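PDB 2DUA: phosphonopyruvate hydrolase from Variovorax sp., which hydrolyses the carbon–phosphorus bond of phosphonopyruvate, with a divalent metal ion such as magnesium, to give pyruvate and phosphate. Local coordinates for the interface of chains A and B and the interface of chains A and C. Numbering follows the deposited sequence. Chains: chain A/B/C, Phosphonopyruvate hydrolase.

Contact 1: the interface of chains A and B. Residues chain A 30, 267, 271, 275; chain B 243-244, 247.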
ATOM      1  N   LEU A  30     -21.281 -10.812  -2.232  1.00  8.78           N
ATOM      2  CA  LEU A  30     -22.186 -11.937  -1.928  1.00  9.06           C
ATOM      3  C   LEU A  30     -23.173 -11.539  -0.784  1.00 10.08           C
ATOM      4  O   LEU A  30     -24.316 -11.980  -0.785  1.00 10.49           O
ATOM      5  CB  LEU A  30     -21.363 -13.159  -1.516  1.00 10.91           C
ATOM      6  CG  LEU A  30     -20.520 -13.715  -2.695  1.00 14.17           C
ATOM      7  CD1 LEU A  30     -19.566 -14.801  -2.170  1.00 12.97           C
ATOM      8  CD2 LEU A  30     -21.456 -14.263  -3.806  1.00 13.53           C
ATOM      9  N   PRO A 267     -18.783 -24.095  -7.211  1.00 14.46           N
ATOM     10  CA  PRO A 267     -19.395 -23.135  -8.136  1.00 13.80           C
ATOM     11  C   PRO A 267     -18.469 -23.229  -9.358  1.00 14.44           C
ATOM     12  O   PRO A 267     -17.273 -23.560  -9.208  1.00 14.10           O
ATOM     13  CB  PRO A 267     -19.137 -21.770  -7.361  1.00 11.97           C
ATOM     14  CG  PRO A 267     -19.276 -22.170  -5.933  1.00 14.23           C
ATOM     15  CD  PRO A 267     -18.530 -23.528  -5.861  1.00 12.32           C
ATOM     16  N   GLU A 271     -19.098 -18.909 -12.950  1.00 16.60           N
ATOM     17  CA  GLU A 271     -19.797 -18.161 -11.899  1.00 15.49           C
ATOM     18  C   GLU A 271     -18.874 -17.131 -11.220  1.00 14.59           C
ATOM     19  O   GLU A 271     -19.318 -16.069 -10.814  1.00 13.76           O
ATOM     20  CB  GLU A 271     -20.340 -19.116 -10.855  1.00 16.63           C
ATOM     21  CG  GLU A 271     -21.454 -20.011 -11.409  1.00 20.13           C
ATOM     22  CD  GLU A 271     -21.974 -20.911 -10.352  1.00 18.85           C
ATOM     23  OE1 GLU A 271     -21.742 -22.156 -10.410  1.00 21.75           O
ATOM     24  OE2 GLU A 271     -22.628 -20.360  -9.448  1.00 22.27           O
ATOM     25  N   LEU A 275     -19.158 -12.969 -11.159  1.00 13.29           N
ATOM     26  CA  LEU A 275     -19.041 -12.217  -9.908  1.00 13.61           C
ATOM     27  C   LEU A 275     -17.956 -11.124  -9.967  1.00 13.62           C
ATOM     28  O   LEU A 275     -17.990 -10.190  -9.171  1.00 13.70           O
ATOM     29  CB  LEU A 275     -18.758 -13.164  -8.705  1.00 13.35           C
ATOM     30  CG  LEU A 275     -20.024 -13.851  -8.125  1.00 14.50           C
ATOM     31  CD1 LEU A 275     -19.658 -14.982  -7.172  1.00 15.32           C
ATOM     32  CD2 LEU A 275     -20.898 -12.820  -7.380  1.00 13.61           C
TER
ATOM     33  N   VAL B 243     -16.435 -19.225  -2.211  1.00 11.78           N
ATOM     34  CA  VAL B 243     -17.664 -18.606  -2.722  1.00 11.41           C
ATOM     35  C   VAL B 243     -18.901 -19.506  -2.465  1.00 12.08           C
ATOM     36  O   VAL B 243     -19.973 -19.032  -2.038  1.00 12.44           O
ATOM     37  CB  VAL B 243     -17.562 -18.251  -4.276  1.00 11.30           C
ATOM     38  CG1 VAL B 243     -18.918 -18.065  -4.852  1.00 10.50           C
ATOM     39  CG2 VAL B 243     -16.721 -16.948  -4.531  1.00  8.78           C
ATOM     40  N   GLY B 244     -18.760 -20.794  -2.723  1.00 13.16           N
ATOM     41  CA  GLY B 244     -19.884 -21.698  -2.522  1.00 14.90           C
ATOM     42  C   GLY B 244     -20.388 -21.729  -1.087  1.00 14.72           C
ATOM     43  O   GLY B 244     -21.615 -21.624  -0.848  1.00 14.44           O
ATOM     44  N   ARG B 247     -21.761 -18.064   0.062  1.00 12.76           N
ATOM     45  CA  ARG B 247     -23.053 -17.793  -0.563  1.00 14.42           C
ATOM     46  C   ARG B 247     -24.154 -18.657   0.096  1.00 15.75           C
ATOM     47  O   ARG B 247     -25.290 -18.221   0.295  1.00 14.60           O
ATOM     48  CB  ARG B 247     -22.935 -18.132  -2.043  1.00 16.90           C
ATOM     49  CG  ARG B 247     -24.104 -17.883  -2.880  1.00 20.70           C
ATOM     50  CD  ARG B 247     -23.653 -18.083  -4.364  1.00 22.02           C
ATOM     51  NE  ARG B 247     -23.274 -19.478  -4.629  1.00 26.20           N
ATOM     52  CZ  ARG B 247     -22.924 -19.924  -5.836  1.00 25.37           C
ATOM     53  NH1 ARG B 247     -22.889 -19.068  -6.868  1.00 24.21           N
ATOM     54  NH2 ARG B 247     -22.698 -21.224  -6.025  1.00 27.07           N
TER
HETATM   55  O   HOH W   1     -23.088 -23.318  -8.349  1.00 45.77           O
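B:Val243, B:Gly244 and B:Arg247 have regular helical backbones in helix 237-256 and meet A:Pro267, in an extended loop, and A:Glu271 and A:Leu275 in helix 269-275. The patch belongs to the two-fold dimer interface. B:Arg247 carries the polar part. Its CG is anti to the backbone N (chi1 -178°), and the chain bends at chi3 and crosses A:Glu271 at about a right angle. B:Arg247 NH1, of the guanidinium, forms a salt bridge and hydrogen bond to the carboxylate OE2 of A:Glu271 at 2.9 Å. The bond is fairly straight, 162° at the hydrogen. OE2 lies at the guanidinium edge and in its plane, and is met nearly along its own C-O axis. The two flat groups are turned only 20° apart. A:Pro267 packs closely on the helix where B:Gly244 has no side chain. A:Pro267 CG, a ring atom, sits 3.5 Å from B:Gly244 CA. Nearby, A:Leu275 and B:Val243 meet tip to tip, CD1 to CG1 at 3.9 Å. A water joins the other ends of the charged pair. It is 2.7 Å from A:Glu271 OE1 and a long 3.2 Å from B:Arg247 NH2.

Contact 2: the interface of chains A and B. Residues chain A 18, 36, 220, 234; chain B 253-254, 257-258.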
ATOM      1  N   THR A  18     -29.524  -5.024   9.237  1.00 10.70           N
ATOM      2  CA  THR A  18     -28.624  -6.142   9.384  1.00 10.34           C
ATOM      3  C   THR A  18     -27.347  -5.856   8.610  1.00  9.85           C
ATOM      4  O   THR A  18     -27.379  -5.336   7.499  1.00  8.91           O
ATOM      5  CB  THR A  18     -29.249  -7.489   8.818  1.00 10.33           C
ATOM      6  OG1 THR A  18     -29.496  -7.318   7.428  1.00 12.49           O
ATOM      7  CG2 THR A  18     -30.619  -7.820   9.505  1.00 13.36           C
ATOM      8  N   PHE A  36     -28.462  -8.640   2.837  1.00 10.57           N
ATOM      9  CA  PHE A  36     -28.217  -7.896   4.086  1.00 11.76           C
ATOM     10  C   PHE A  36     -28.299  -6.402   3.900  1.00 12.47           C
ATOM     11  O   PHE A  36     -28.069  -5.885   2.801  1.00 14.58           O
ATOM     12  CB  PHE A  36     -26.848  -8.234   4.689  1.00 15.08           C
ATOM     13  CG  PHE A  36     -26.762  -9.628   5.207  1.00 12.71           C
ATOM     14  CD1 PHE A  36     -27.218  -9.933   6.482  1.00 16.32           C
ATOM     15  CD2 PHE A  36     -26.289 -10.658   4.376  1.00 16.80           C
ATOM     16  CE1 PHE A  36     -27.219 -11.266   6.938  1.00 15.28           C
ATOM     17  CE2 PHE A  36     -26.283 -11.998   4.829  1.00 14.74           C
ATOM     18  CZ  PHE A  36     -26.751 -12.289   6.106  1.00 13.59           C
ATOM     19  N   GLU A 220     -33.177 -12.836  14.618  1.00 15.42           N
ATOM     20  CA  GLU A 220     -33.548 -11.487  14.240  1.00 15.21           C
ATOM     21  C   GLU A 220     -34.938 -11.151  14.777  1.00 16.29           C
ATOM     22  O   GLU A 220     -35.189 -10.016  15.151  1.00 15.23           O
ATOM     23  CB  GLU A 220     -33.512 -11.314  12.713  1.00 16.47           C
ATOM     24  CG  GLU A 220     -32.091 -11.345  12.217  1.00 18.51           C
ATOM     25  CD  GLU A 220     -31.948 -11.203  10.717  1.00 19.32           C
ATOM     26  OE1 GLU A 220     -30.814 -11.426  10.241  1.00 22.61           O
ATOM     27  OE2 GLU A 220     -32.932 -10.890  10.010  1.00 19.55           O
ATOM     28  N   TYR A 234     -23.553  -9.510  12.111  1.00 11.29           N
ATOM     29  CA  TYR A 234     -23.082 -10.912  12.109  1.00 13.47           C
ATOM     30  C   TYR A 234     -21.552 -10.724  12.042  1.00 13.18           C
ATOM     31  O   TYR A 234     -20.977 -10.425  10.997  1.00 13.49           O
ATOM     32  CB  TYR A 234     -23.673 -11.591  10.892  1.00 13.75           C
ATOM     33  CG  TYR A 234     -25.162 -11.789  11.084  1.00 13.79           C
ATOM     34  CD1 TYR A 234     -25.638 -12.794  11.942  1.00 18.58           C
ATOM     35  CD2 TYR A 234     -26.088 -10.967  10.470  1.00 14.90           C
ATOM     36  CE1 TYR A 234     -27.019 -12.964  12.171  1.00 17.18           C
ATOM     37  CE2 TYR A 234     -27.514 -11.133  10.712  1.00 16.80           C
ATOM     38  CZ  TYR A 234     -27.924 -12.143  11.566  1.00 16.97           C
ATOM     39  OH  TYR A 234     -29.265 -12.321  11.850  1.00 20.44           O
TER
ATOM     40  N   ILE B 253     -28.783 -17.789   6.490  1.00 13.91           N
ATOM     41  CA  ILE B 253     -29.048 -16.786   7.533  1.00 13.60           C
ATOM     42  C   ILE B 253     -30.244 -15.880   7.154  1.00 13.80           C
ATOM     43  O   ILE B 253     -31.116 -15.593   7.977  1.00 14.82           O
ATOM     44  CB  ILE B 253     -27.775 -15.928   7.786  1.00 11.87           C
ATOM     45  CG1 ILE B 253     -26.687 -16.816   8.397  1.00 13.66           C
ATOM     46  CG2 ILE B 253     -28.098 -14.709   8.684  1.00 12.77           C
ATOM     47  CD1 ILE B 253     -25.305 -16.106   8.637  1.00 13.16           C
ATOM     48  N   ARG B 254     -30.310 -15.454   5.905  1.00 13.23           N
ATOM     49  CA  ARG B 254     -31.397 -14.599   5.484  1.00 15.56           C
ATOM     50  C   ARG B 254     -32.733 -15.328   5.391  1.00 17.89           C
ATOM     51  O   ARG B 254     -33.764 -14.704   5.570  1.00 18.67           O
ATOM     52  CB  ARG B 254     -31.059 -13.917   4.162  1.00 15.36           C
ATOM     53  CG  ARG B 254     -29.902 -12.930   4.338  1.00 14.27           C
ATOM     54  CD  ARG B 254     -30.369 -11.450   4.502  1.00 17.02           C
ATOM     55  NE  ARG B 254     -31.604 -11.230   5.250  1.00 19.56           N
ATOM     56  CZ  ARG B 254     -31.691 -11.165   6.595  1.00 22.46           C
ATOM     57  NH1 ARG B 254     -32.866 -10.956   7.172  1.00 22.37           N
ATOM     58  NH2 ARG B 254     -30.622 -11.304   7.373  1.00 22.02           N
ATOM     59  N   GLY B 257     -33.640 -15.955   9.117  1.00 17.24           N
ATOM     60  CA  GLY B 257     -33.690 -14.775   9.965  1.00 17.64           C
ATOM     61  C   GLY B 257     -32.774 -14.943  11.179  1.00 17.98           C
ATOM     62  O   GLY B 257     -33.140 -14.697  12.338  1.00 17.70           O
ATOM     63  N   GLY B 258     -31.553 -15.383  10.922  1.00 16.65           N
ATOM     64  CA  GLY B 258     -30.611 -15.581  11.990  1.00 16.96           C
ATOM     65  C   GLY B 258     -29.645 -16.737  11.771  1.00 19.12           C
ATOM     66  O   GLY B 258     -29.720 -17.448  10.745  1.00 17.41           O
TER
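B:Arg254 and A:Glu220 form an end-on, two-pronged salt bridge across the dimer interface. B:Arg254 NH1 gives a hydrogen bond to A:Glu220 OE2 at 2.8 Å. B:Arg254 NH2 gives one to A:Glu220 OE1 at 2.9 Å. Both carboxylate oxygens use their syn lone pairs. The two planes are only 10° apart, and both bonds are nearly straight, 176° at the hydrogen for NH1. This pairing holds the guanidinium against rotation. The backbone N of A:Glu220 also bonds to B:Gly257 O at 2.9 Å. The arginine chain, bent at chi2 (-98°) and chi3, passes over A:Phe36. B:Arg254 CD lies over the centre of the A:Phe36 ring, 3.8 Å from its centroid, in a CH-pi contact. The guanidinium stands steeply to the ring, with CE1 of A:Phe36 at its edge. B:Ile253 CG2 fits between two aromatic groups. It touches the edge of A:Phe36 at CZ, 3.8 Å away, and lies over one face of A:Tyr234, offset toward the rim.

In the second shell, the phenol OH of A:Tyr234 approaches A:Glu220 OE1 on its anti lone pair. It may help to fix the carboxylate, but the modelled distance is implausibly short and the detail is doubtful.

A:Glu220 begins helix 220-224, while A:Thr18 and A:Tyr234 lie on strands 17-21 and 229-234. The end of helix 237-256 of chain B packs beside these strands.

Contact 3: the interface of chains A and C. Residues chain A 130, 133; chain C 117-118.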
ATOM      1  N   ARG A 130     -10.483   6.223  30.501  1.00 16.91           N
ATOM      2  CA  ARG A 130     -11.379   7.059  31.313  1.00 17.07           C
ATOM      3  C   ARG A 130     -12.576   7.509  30.454  1.00 17.71           C
ATOM      4  O   ARG A 130     -12.453   7.746  29.228  1.00 16.94           O
ATOM      5  CB  ARG A 130     -10.639   8.310  31.826  1.00 16.78           C
ATOM      6  CG  ARG A 130      -9.532   8.042  32.899  1.00 17.22           C
ATOM      7  CD  ARG A 130      -8.668   9.309  33.159  1.00 19.12           C
ATOM      8  NE  ARG A 130      -7.925   9.718  31.943  1.00 18.60           N
ATOM      9  CZ  ARG A 130      -8.256  10.734  31.155  1.00 18.91           C
ATOM     10  NH1 ARG A 130      -7.527  11.010  30.074  1.00 23.51           N
ATOM     11  NH2 ARG A 130      -9.314  11.470  31.404  1.00 18.52           N
ATOM     12  N   GLU A 133     -11.938  10.689  28.616  1.00 14.62           N
ATOM     13  CA  GLU A 133     -11.014  10.563  27.491  1.00 15.66           C
ATOM     14  C   GLU A 133     -11.811  10.073  26.273  1.00 15.67           C
ATOM     15  O   GLU A 133     -11.705  10.644  25.194  1.00 13.25           O
ATOM     16  CB  GLU A 133      -9.869   9.578  27.723  1.00 16.22           C
ATOM     17  CG  GLU A 133      -8.925   9.579  26.486  1.00 20.53           C
ATOM     18  CD  GLU A 133      -7.721   8.608  26.540  1.00 26.06           C
ATOM     19  OE1 GLU A 133      -7.469   7.996  27.587  1.00 27.72           O
ATOM     20  OE2 GLU A 133      -7.000   8.483  25.509  1.00 27.55           O
TER
ATOM     21  N   ASP C 117      -1.293  11.298  26.464  1.00 42.15           N
ATOM     22  CA  ASP C 117      -2.495  11.509  27.273  1.00 45.16           C
ATOM     23  C   ASP C 117      -2.619  13.016  27.441  1.00 46.70           C
ATOM     24  O   ASP C 117      -1.869  13.765  26.811  1.00 47.55           O
ATOM     25  CB  ASP C 117      -2.336  10.829  28.637  1.00 46.69           C
ATOM     26  CG  ASP C 117      -3.650  10.281  29.174  1.00 48.79           C
ATOM     27  OD1 ASP C 117      -3.606   9.461  30.121  1.00 50.22           O
ATOM     28  OD2 ASP C 117      -4.733  10.667  28.653  1.00 50.59           O
ATOM     29  N   THR C 118      -3.560  13.476  28.260  1.00 48.12           N
ATOM     30  CA  THR C 118      -3.668  14.912  28.489  1.00 49.41           C
ATOM     31  C   THR C 118      -2.651  15.179  29.590  1.00 49.85           C
ATOM     32  O   THR C 118      -2.412  16.321  29.959  1.00 51.73           O
ATOM     33  CB  THR C 118      -5.042  15.336  29.029  1.00 49.59           C
ATOM     34  OG1 THR C 118      -5.985  14.282  28.836  1.00 50.10           O
ATOM     35  CG2 THR C 118      -5.512  16.583  28.324  1.00 49.01           C
TER
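A:Arg130 meets C:Asp117 by bending its chain at chi3 (-63°), which turns the guanidinium toward chain C. Its CG is anti to the carbonyl carbon, beside the backbone N. C:Asp117 has chi1 at -146°, away from a staggered value, and its carboxylate comes from the opposite direction. The patch lies in the A–C interface of the deposited tetramer, which is consistent with the reported homotetramer. A:Arg130 NH1 gives a hydrogen bond and salt bridge to C:Asp117 OD2 at 3.2 Å. The bond is long and bent, 138° at the hydrogen. OD2 lies near the guanidinium plane, at its edge. NH1 meets OD2 on the syn side, somewhat out of the carboxylate plane. This geometry suggests a modest link.

A:Glu133 is a neighbour on the same side as the arginine. Its extended chain carries A:Glu133 OE1 to 3.9 Å from A:Arg130 NH1, a looser salt bridge within chain A. NH1 therefore has acidic groups from both chains around it. The positive charge probably offsets repulsion between A:Glu133 OE1 and C:Asp117 OD2, which are 4.0 Å apart. The chain C model appears to break after C:Thr118, and side-chain placement there is tentative.

The whole patch hides a modest 70 Å². A:Arg130 closes the loop between strand 106-110 and helix 131-144, and A:Glu133 is in the first turn of that helix. C:Asp117 and C:Thr118 lie in the same loop of chain C, probably the active-site gating loop of the PEP mutase family.

Contacts 1 and 2 belong to the same A–B interface, with C-alpha centres about 18 Å apart. They share helix 237-256 of chain B, whose middle serves contact 1 and whose end serves contact 2. This one helix thus runs along chain A and ties the pair together. Contact 3 joins A to C; its C-alpha centre is about 46 Å from that of contact 1 and 38 Å from that of contact 2. Chain A therefore binds different partners through separate surfaces. The contact centres lie 21 to 26 Å from the probable nucleophile A:Asp54, though the loop of contact 3 may still bear on active-site access.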